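Local coordinates for UspA1 (Moraxella catarrhalis, PDB 3NTN), which appears to act as a trimeric autotransporter adhesin of the bacterial outer membrane, with fibronectin and the receptor CEACAM1 as binding partners, at residues G29-A34 and G44-A49; D60-A65 and T76-N81; N112-L117 and N150-V155. One frame throughout, in Å; residues are numbered along the deposited sequence.

In the fold
The three contacts follow one another along the chain and mark successive places in the beta roll of the adhesin head. Contacts 1 and 2 are the closest pair, with centres 13 Å apart, and they join directly: Gln48 N lies 2.9 Å from Asn61 O, a probable hydrogen bond that continues the stacking from 44-49 to 60-65. Contact 3, at the other end of the series, has its centre 17 Å from that of contact 2, the nearest atoms being about 7 Å apart; from contact 1 the centres are 29 Å apart. Contacts 1 and 3 both touch the second subunit. The nickel ion, held by His216 and His220, belongs to the C-terminal end of the chain.

Contact 1: G29-A34 and G44-A49; sequences GYNNEA and GRKNQA
The side-chain amides of Asn32 and Asn47 run alongside each other in the same direction, with planes only 19° apart, while the Tyr30 ring has Asn31 CB over one face, toward the rim, and Arg45 CD at its edge, 4.0 Å from Tyr30 CD2. The two asparagines form a ladder between successive turns. With CG beside its own backbone N (chi1 -64°), Asn32 has OD1 accepting from Asn47 N at 3.0 Å, in the carbonyl plane, and more weakly from Asn47 ND2. Its own ND2 donates to Gly44 O at 2.9 Å, from above that carbonyl's plane, and also to Gly28 O, so one amide ties two carbonyls. Gly44 O is gripped twice, Tyr30 N donating at 3.0 Å, and Lys46 N in turn donates to Tyr30 O at 3.0 Å. Asparagine suits the place because one short amide can both donate and accept, satisfying buried backbone groups. Beyond the turn the backbones pair in parallel, Glu33 N bonding to Asn47 O at 2.9 Å and Ala49 N to Glu33 O at 3.0 Å. A water donates to both Asn31 O and Asn47 O. Asn47 ND2 also reaches Gly58 O, and Arg45 NE forms a salt bridge with Asp38 of the second subunit. Glu33 and Gln48 share the opposite face from Ala34 and Ala49, whose small methyls, with both asparagines, pack on Ile41 of strand 40-42; Ala49 also meets Ala63 of strand 62-63.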
loop_
_atom_site.group_PDB
_atom_site.type_symbol
_atom_site.label_atom_id
_atom_site.label_comp_id
_atom_site.label_asym_id
_atom_site.label_seq_id
_atom_site.Cartn_x
_atom_site.Cartn_y
_atom_site.Cartn_z
ATOM N N GLY B 29 -2.989 11.755 31.783
ATOM C CA GLY B 29 -4.047 12.426 31.070
ATOM C C GLY B 29 -5.339 12.608 31.851
ATOM O O GLY B 29 -5.397 12.539 33.077
ATOM N N TYR B 30 -6.402 12.836 31.123
ATOM C CA TYR B 30 -7.642 13.207 31.766
ATOM C C TYR B 30 -8.799 12.373 31.237
ATOM O O TYR B 30 -8.968 12.248 30.023
ATOM C CB TYR B 30 -7.914 14.683 31.511
ATOM C CG TYR B 30 -9.258 15.149 32.026
ATOM C CD1 TYR B 30 -9.541 15.167 33.406
ATOM C CD2 TYR B 30 -10.236 15.605 31.147
ATOM C CE1 TYR B 30 -10.763 15.614 33.863
ATOM C CE2 TYR B 30 -11.437 16.084 31.595
ATOM C CZ TYR B 30 -11.714 16.075 32.953
ATOM O OH TYR B 30 -12.951 16.526 33.400
ATOM N N ASN B 31 -9.589 11.810 32.137
ATOM C CA ASN B 31 -10.741 11.035 31.731
ATOM C C ASN B 31 -10.421 9.807 30.835
ATOM O O ASN B 31 -11.125 9.503 29.845
ATOM C CB ASN B 31 -11.770 11.951 31.054
ATOM C CG ASN B 31 -13.175 11.443 31.205
ATOM O OD1 ASN B 31 -13.498 10.756 32.176
ATOM N ND2 ASN B 31 -14.036 11.800 30.258
ATOM N N ASN B 32 -9.359 9.105 31.199
ATOM C CA ASN B 32 -9.010 7.875 30.537
ATOM C C ASN B 32 -9.495 6.629 31.317
ATOM O O ASN B 32 -9.268 6.497 32.493
ATOM C CB ASN B 32 -7.505 7.868 30.258
ATOM C CG ASN B 32 -7.068 8.996 29.278
ATOM O OD1 ASN B 32 -7.697 9.202 28.240
ATOM N ND2 ASN B 32 -5.978 9.702 29.605
ATOM N N GLU B 33 -10.166 5.712 30.639
ATOM C CA GLU B 33 -10.695 4.510 31.258
ATOM C C GLU B 33 -10.123 3.246 30.608
ATOM O O GLU B 33 -10.487 2.913 29.453
ATOM C CB GLU B 33 -12.191 4.502 31.017
ATOM C CG GLU B 33 -13.005 4.055 32.176
ATOM C CD GLU B 33 -14.503 4.100 31.857
ATOM O OE1 GLU B 33 -15.208 3.102 32.175
ATOM O OE2 GLU B 33 -14.970 5.127 31.284
ATOM N N ALA B 34 -9.279 2.516 31.328
ATOM C CA ALA B 34 -8.757 1.237 30.796
ATOM C C ALA B 34 -9.397 0.037 31.471
ATOM O O ALA B 34 -9.125 -0.278 32.612
ATOM C CB ALA B 34 -7.196 1.158 30.845
ATOM N N GLY B 44 -3.320 11.362 27.065
ATOM C CA GLY B 44 -4.294 12.113 26.307
ATOM C C GLY B 44 -5.557 12.185 27.126
ATOM O O GLY B 44 -5.504 12.223 28.349
ATOM N N ARG B 45 -6.699 12.158 26.456
ATOM C CA ARG B 45 -7.955 12.639 27.031
ATOM C C ARG B 45 -9.104 11.856 26.449
ATOM O O ARG B 45 -9.166 11.664 25.249
ATOM C CB ARG B 45 -8.136 14.130 26.694
ATOM C CG ARG B 45 -9.504 14.738 27.199
ATOM C CD ARG B 45 -9.527 16.289 27.251
ATOM N NE ARG B 45 -9.310 16.923 25.942
ATOM C CZ ARG B 45 -10.280 17.225 25.075
ATOM N NH1 ARG B 45 -11.542 16.931 25.362
ATOM N NH2 ARG B 45 -9.996 17.813 23.903
ATOM N N LYS B 46 -10.027 11.433 27.308
ATOM C CA LYS B 46 -11.283 10.801 26.883
ATOM C C LYS B 46 -11.081 9.449 26.138
ATOM O O LYS B 46 -11.904 9.060 25.322
ATOM C CB LYS B 46 -12.045 11.777 26.009
ATOM C CG LYS B 46 -13.454 11.981 26.347
ATOM C CD LYS B 46 -13.870 13.347 25.739
ATOM C CE LYS B 46 -14.651 13.266 24.422
ATOM N NZ LYS B 46 -14.308 14.431 23.500
ATOM N N ASN B 47 -9.984 8.752 26.420
ATOM C CA ASN B 47 -9.718 7.432 25.828
ATOM C C ASN B 47 -10.386 6.282 26.598
ATOM O O ASN B 47 -10.521 6.323 27.830
ATOM C CB ASN B 47 -8.223 7.141 25.731
ATOM C CG ASN B 47 -7.483 8.133 24.841
ATOM O OD1 ASN B 47 -7.736 8.200 23.648
ATOM N ND2 ASN B 47 -6.566 8.900 25.419
ATOM N N GLN B 48 -10.807 5.272 25.842
ATOM C CA GLN B 48 -11.217 3.986 26.400
ATOM C C GLN B 48 -10.353 2.868 25.841
ATOM O O GLN B 48 -9.786 2.990 24.746
ATOM C CB GLN B 48 -12.676 3.695 26.105
ATOM C CG GLN B 48 -13.620 4.733 26.674
ATOM C CD GLN B 48 -15.021 4.504 26.203
ATOM O OE1 GLN B 48 -15.363 3.409 25.712
ATOM N NE2 GLN B 48 -15.865 5.532 26.340
ATOM N N ALA B 49 -10.193 1.829 26.646
ATOM C CA ALA B 49 -9.586 0.623 26.199
ATOM C C ALA B 49 -10.252 -0.565 26.908
ATOM O O ALA B 49 -9.791 -1.066 27.925
ATOM C CB ALA B 49 -8.062 0.660 26.389
HETATM O O HOH W 1 -12.996 7.952 28.630
#

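Contact 2: D60-A65 and T76-N81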
loop_
_atom_site.group_PDB
_atom_site.type_symbol
_atom_site.label_atom_id
_atom_site.label_comp_id
_atom_site.label_asym_id
_atom_site.label_seq_id
_atom_site.Cartn_x
_atom_site.Cartn_y
_atom_site.Cartn_z
ATOM N N ASP B 60 -9.825 10.834 22.548
ATOM C CA ASP B 60 -11.134 10.267 22.199
ATOM C C ASP B 60 -11.087 8.942 21.393
ATOM O O ASP B 60 -11.919 8.708 20.519
ATOM C CB ASP B 60 -12.057 11.344 21.506
ATOM C CG ASP B 60 -13.538 11.071 21.747
ATOM O OD1 ASP B 60 -13.879 10.132 22.502
ATOM O OD2 ASP B 60 -14.382 11.750 21.163
ATOM N N ASN B 61 -10.143 8.070 21.727
ATOM C CA ASN B 61 -9.993 6.771 21.057
ATOM C C ASN B 61 -10.718 5.708 21.826
ATOM O O ASN B 61 -10.883 5.854 23.048
ATOM C CB ASN B 61 -8.523 6.412 20.936
ATOM C CG ASN B 61 -7.762 7.444 20.142
ATOM O OD1 ASN B 61 -7.974 7.557 18.942
ATOM N ND2 ASN B 61 -6.924 8.262 20.811
ATOM N N LYS B 62 -11.167 4.663 21.127
ATOM C CA LYS B 62 -11.734 3.509 21.767
ATOM C C LYS B 62 -10.988 2.304 21.255
ATOM O O LYS B 62 -11.113 1.932 20.099
ATOM C CB LYS B 62 -13.215 3.358 21.412
ATOM C CG LYS B 62 -14.117 4.447 22.002
ATOM C CD LYS B 62 -15.625 4.131 21.700
ATOM C CE LYS B 62 -16.563 5.087 22.411
ATOM N NZ LYS B 62 -16.080 6.496 22.224
ATOM N N ALA B 63 -10.223 1.673 22.135
ATOM C CA ALA B 63 -9.452 0.527 21.754
ATOM C C ALA B 63 -10.206 -0.597 22.429
ATOM O O ALA B 63 -9.711 -1.182 23.421
ATOM C CB ALA B 63 -8.091 0.678 22.300
ATOM N N ASN B 64 -11.402 -0.885 21.866
ATOM C CA ASN B 64 -12.456 -1.665 22.519
ATOM C C ASN B 64 -12.736 -3.024 21.902
ATOM O O ASN B 64 -13.875 -3.407 21.720
ATOM C CB ASN B 64 -13.767 -0.861 22.638
ATOM C CG ASN B 64 -13.656 0.325 23.610
ATOM O OD1 ASN B 64 -12.589 0.592 24.171
ATOM N ND2 ASN B 64 -14.771 1.062 23.786
ATOM N N ALA B 65 -11.679 -3.762 21.576
ATOM C CA ALA B 65 -11.805 -5.203 21.235
ATOM C C ALA B 65 -10.433 -5.776 21.445
ATOM O O ALA B 65 -9.396 -5.010 21.578
ATOM C CB ALA B 65 -12.229 -5.387 19.823
ATOM N N THR B 76 -11.977 4.643 16.674
ATOM C CA THR B 76 -12.854 3.699 17.368
ATOM C C THR B 76 -12.630 2.283 16.797
ATOM O O THR B 76 -12.904 2.049 15.614
ATOM C CB THR B 76 -14.322 4.055 17.163
ATOM O OG1 THR B 76 -14.579 5.439 17.531
ATOM C CG2 THR B 76 -15.234 3.081 17.965
ATOM N N ILE B 77 -12.174 1.352 17.641
ATOM C CA ILE B 77 -12.035 -0.034 17.227
ATOM C C ILE B 77 -12.897 -0.947 18.069
ATOM O O ILE B 77 -12.705 -1.024 19.256
ATOM C CB ILE B 77 -10.618 -0.524 17.351
ATOM C CG1 ILE B 77 -9.732 0.268 16.402
ATOM C CG2 ILE B 77 -10.554 -1.935 16.913
ATOM C CD1 ILE B 77 -8.372 0.199 16.804
ATOM N N GLU B 78 -13.851 -1.630 17.434
ATOM C CA GLU B 78 -14.758 -2.502 18.135
ATOM C C GLU B 78 -14.721 -3.889 17.467
ATOM O O GLU B 78 -15.560 -4.701 17.718
ATOM C CB GLU B 78 -16.171 -1.897 18.145
ATOM C CG GLU B 78 -16.411 -0.738 19.157
ATOM C CD GLU B 78 -17.544 0.274 18.743
ATOM O OE1 GLU B 78 -18.101 0.195 17.597
ATOM O OE2 GLU B 78 -17.837 1.187 19.567
ATOM N N GLY B 79 -13.731 -4.146 16.617
ATOM C CA GLY B 79 -13.650 -5.435 15.891
ATOM C C GLY B 79 -12.337 -6.073 16.246
ATOM O O GLY B 79 -11.338 -5.361 16.358
ATOM N N GLU B 80 -12.322 -7.380 16.506
ATOM C CA GLU B 80 -11.075 -8.017 16.949
ATOM C C GLU B 80 -9.846 -7.806 16.002
ATOM O O GLU B 80 -9.991 -7.671 14.772
ATOM C CB GLU B 80 -11.290 -9.485 17.235
ATOM C CG GLU B 80 -12.265 -9.784 18.389
ATOM C CD GLU B 80 -12.007 -11.166 19.012
ATOM O OE1 GLU B 80 -11.203 -11.924 18.415
ATOM O OE2 GLU B 80 -12.591 -11.495 20.100
ATOM N N ASN B 81 -8.654 -7.733 16.611
ATOM C CA ASN B 81 -7.362 -7.781 15.900
ATOM C C ASN B 81 -7.270 -6.695 14.825
ATOM O O ASN B 81 -6.768 -6.904 13.726
ATOM C CB ASN B 81 -7.083 -9.216 15.383
ATOM C CG ASN B 81 -6.947 -10.242 16.541
ATOM O OD1 ASN B 81 -6.354 -9.930 17.567
ATOM N ND2 ASN B 81 -7.496 -11.456 16.376
#
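Successive turns of a left-handed parallel beta roll, the fold of YadA-type heads, meet here, and in it the side chains of Lys62 and Thr76 rise next to one another, in a common direction, from one face of the sheet. The Lys62 chain leaves with CG beside its backbone N (chi1 -68°) and runs extended until it bends at its last torsion. Its CD lies 3.9 Å from Thr76 CG2, a methyl set anti to its own backbone N. The long aliphatic stem of lysine thus lies against the methyl of a beta-branched residue that favours strands, while the final bend takes NZ farther from that methyl. Glu78 OE2 is 6.2 Å from Lys62 NZ, so the opposite charges are near without touching, and any attraction is probably modest.

Ala63 and Ile77 take the other face, turned to the interior. Both pack on Ala70 of strand 69-71, where a small residue and a branched one together fill the core of the roll. Asn64, with its CG beside the backbone N, directs its amide back to the preceding turn: OD1 accepts from Thr50 N and ND2 donates to Gln48 OE1. Farther on, the chain of 76-81 leaves its strand, and the methyl of Ala65 points toward it, packing directly against the Gly79 backbone with CB 3.6 Å from Gly79 O. The pairing itself rests on two bonds, each directed nearly along a C=O axis. Ile77 N reaches Lys62 O at 2.7 Å, and Asn64 N closes the pair on Ile77 O at 2.9 Å, with a more bent angle of 140° at the hydrogen.

Contact 3: N112-L117 and N150-V155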
loop_
_atom_site.group_PDB
_atom_site.type_symbol
_atom_site.label_atom_id
_atom_site.label_comp_id
_atom_site.label_asym_id
_atom_site.label_seq_id
_atom_site.Cartn_x
_atom_site.Cartn_y
_atom_site.Cartn_z
ATOM N N ASN B 112 -13.618 -8.032 6.433
ATOM C CA ASN B 112 -12.518 -8.603 7.219
ATOM C C ASN B 112 -11.227 -8.673 6.389
ATOM O O ASN B 112 -11.251 -9.120 5.256
ATOM C CB ASN B 112 -12.895 -9.990 7.750
ATOM C CG ASN B 112 -14.116 -9.960 8.646
ATOM O OD1 ASN B 112 -14.376 -8.972 9.342
ATOM N ND2 ASN B 112 -14.860 -11.040 8.652
ATOM N N GLY B 113 -10.122 -8.193 6.955
ATOM C CA GLY B 113 -8.837 -8.278 6.286
ATOM C C GLY B 113 -8.542 -7.054 5.433
ATOM O O GLY B 113 -7.575 -7.030 4.719
ATOM N N SER B 114 -9.372 -6.032 5.467
ATOM C CA SER B 114 -9.130 -4.889 4.607
ATOM C C SER B 114 -7.978 -4.040 5.144
ATOM O O SER B 114 -7.787 -3.953 6.355
ATOM C CB SER B 114 -10.378 -4.033 4.559
ATOM O OG SER B 114 -11.344 -4.678 3.733
ATOM N N VAL B 115 -7.303 -3.323 4.250
ATOM C CA VAL B 115 -6.341 -2.306 4.643
ATOM C C VAL B 115 -6.819 -0.985 4.029
ATOM O O VAL B 115 -7.134 -0.926 2.857
ATOM C CB VAL B 115 -4.866 -2.697 4.231
ATOM C CG1 VAL B 115 -3.824 -1.657 4.663
ATOM C CG2 VAL B 115 -4.486 -4.069 4.821
ATOM N N LEU B 116 -6.915 0.072 4.829
ATOM C CA LEU B 116 -7.174 1.400 4.327
ATOM C C LEU B 116 -5.949 2.303 4.559
ATOM O O LEU B 116 -5.418 2.385 5.694
ATOM C CB LEU B 116 -8.406 1.985 5.007
ATOM C CG LEU B 116 -9.797 1.428 4.634
ATOM C CD1 LEU B 116 -10.078 0.024 5.265
ATOM C CD2 LEU B 116 -10.882 2.368 5.108
ATOM N N LEU B 117 -5.484 2.968 3.493
ATOM C CA LEU B 117 -4.367 3.863 3.638
ATOM C C LEU B 117 -4.762 5.265 3.243
ATOM O O LEU B 117 -5.356 5.436 2.211
ATOM C CB LEU B 117 -3.225 3.409 2.723
ATOM C CG LEU B 117 -2.642 1.993 2.952
ATOM C CD1 LEU B 117 -1.626 1.740 1.904
ATOM C CD2 LEU B 117 -1.984 1.900 4.391
ATOM N N ASN B 150 -11.194 -12.050 1.756
ATOM C CA ASN B 150 -9.893 -11.453 2.110
ATOM C C ASN B 150 -9.835 -9.917 2.275
ATOM O O ASN B 150 -8.788 -9.391 2.690
ATOM C CB ASN B 150 -8.778 -11.902 1.137
ATOM C CG ASN B 150 -8.296 -13.317 1.419
ATOM O OD1 ASN B 150 -7.718 -13.606 2.488
ATOM N ND2 ASN B 150 -8.544 -14.226 0.467
ATOM N N GLY B 151 -10.900 -9.196 1.931
ATOM C CA GLY B 151 -10.820 -7.737 1.933
ATOM C C GLY B 151 -9.960 -7.150 0.834
ATOM O O GLY B 151 -9.389 -7.872 0.033
ATOM N N THR B 152 -9.884 -5.830 0.764
ATOM C CA THR B 152 -9.134 -5.178 -0.283
ATOM C C THR B 152 -8.128 -4.234 0.367
ATOM O O THR B 152 -8.188 -4.014 1.563
ATOM C CB THR B 152 -10.062 -4.386 -1.211
ATOM O OG1 THR B 152 -10.956 -3.552 -0.429
ATOM C CG2 THR B 152 -10.856 -5.347 -2.116
ATOM N N VAL B 153 -7.211 -3.674 -0.402
ATOM C CA VAL B 153 -6.326 -2.684 0.102
ATOM C C VAL B 153 -6.815 -1.414 -0.573
ATOM O O VAL B 153 -6.814 -1.356 -1.794
ATOM C CB VAL B 153 -4.866 -2.979 -0.279
ATOM C CG1 VAL B 153 -3.992 -1.824 0.116
ATOM C CG2 VAL B 153 -4.355 -4.262 0.407
ATOM N N SER B 154 -7.295 -0.422 0.189
ATOM C CA SER B 154 -7.786 0.789 -0.472
ATOM C C SER B 154 -6.821 1.917 -0.326
ATOM O O SER B 154 -6.186 2.065 0.741
ATOM C CB SER B 154 -9.149 1.205 0.047
ATOM O OG SER B 154 -9.535 2.410 -0.614
ATOM N N VAL B 155 -6.637 2.665 -1.417
ATOM C CA VAL B 155 -5.781 3.851 -1.388
ATOM C C VAL B 155 -6.518 5.164 -1.532
ATOM O O VAL B 155 -5.874 6.212 -1.548
ATOM C CB VAL B 155 -4.605 3.781 -2.382
ATOM C CG1 VAL B 155 -3.732 2.499 -2.155
ATOM C CG2 VAL B 155 -5.053 3.895 -3.848
HETATM O O HOH W 2 -12.087 -2.504 2.383
#
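Packing is tight from the glycines through to the parallel strands 115-117 and 153-154, and it loosens only at Asn112 and Asn150, both exposed. In the tight part three backbone bonds fix the register: Val115 N to Thr152 O at 2.9 Å, Ser154 N to Val115 O at 2.7 Å and Leu117 N to Ser154 O at 3.0 Å. The backbones come closest at Ser114 and Gly151, whose CA atoms are 4.3 Å apart. Gly151, with a positive phi of 70°, has no CB to collide with Gly113 and Ser114, and Gly113 likewise has none to meet Asn150 O. Val115 and Val153 stand on the same face, each with CG1 anti to its backbone N, and meet flank to flank, Val115 CB lying 4.2 Å from Val153 CG2. Branched valines suit extended strands, and Val115 also packs on Gly118 of the third subunit. Leu117 meets Leu117 of the second subunit. On the opposite face Leu116 packs on Thr105 and Thr107, and Ser154 OG is hydrogen-bonded to Ala122 O.

A water donates to Ser114 OG at 2.7 Å and to Thr152 OG1 at 3.2 Å, bridging hydroxyls that also bond to Gln111 O and Lys124 O respectively. At the solvent-facing end Asn150 turns its side chain away, though its backbone O accepts from Arg162 NE of the third subunit.

Val153 and Ser154 continue the sheet into a parallel strand of the third subunit. The chemistry therefore implies that backbone pairing and polar bonds, together with apolar packing, join the subunits, while buried hydroxyls are satisfied by backbone carbonyls and a bridging water.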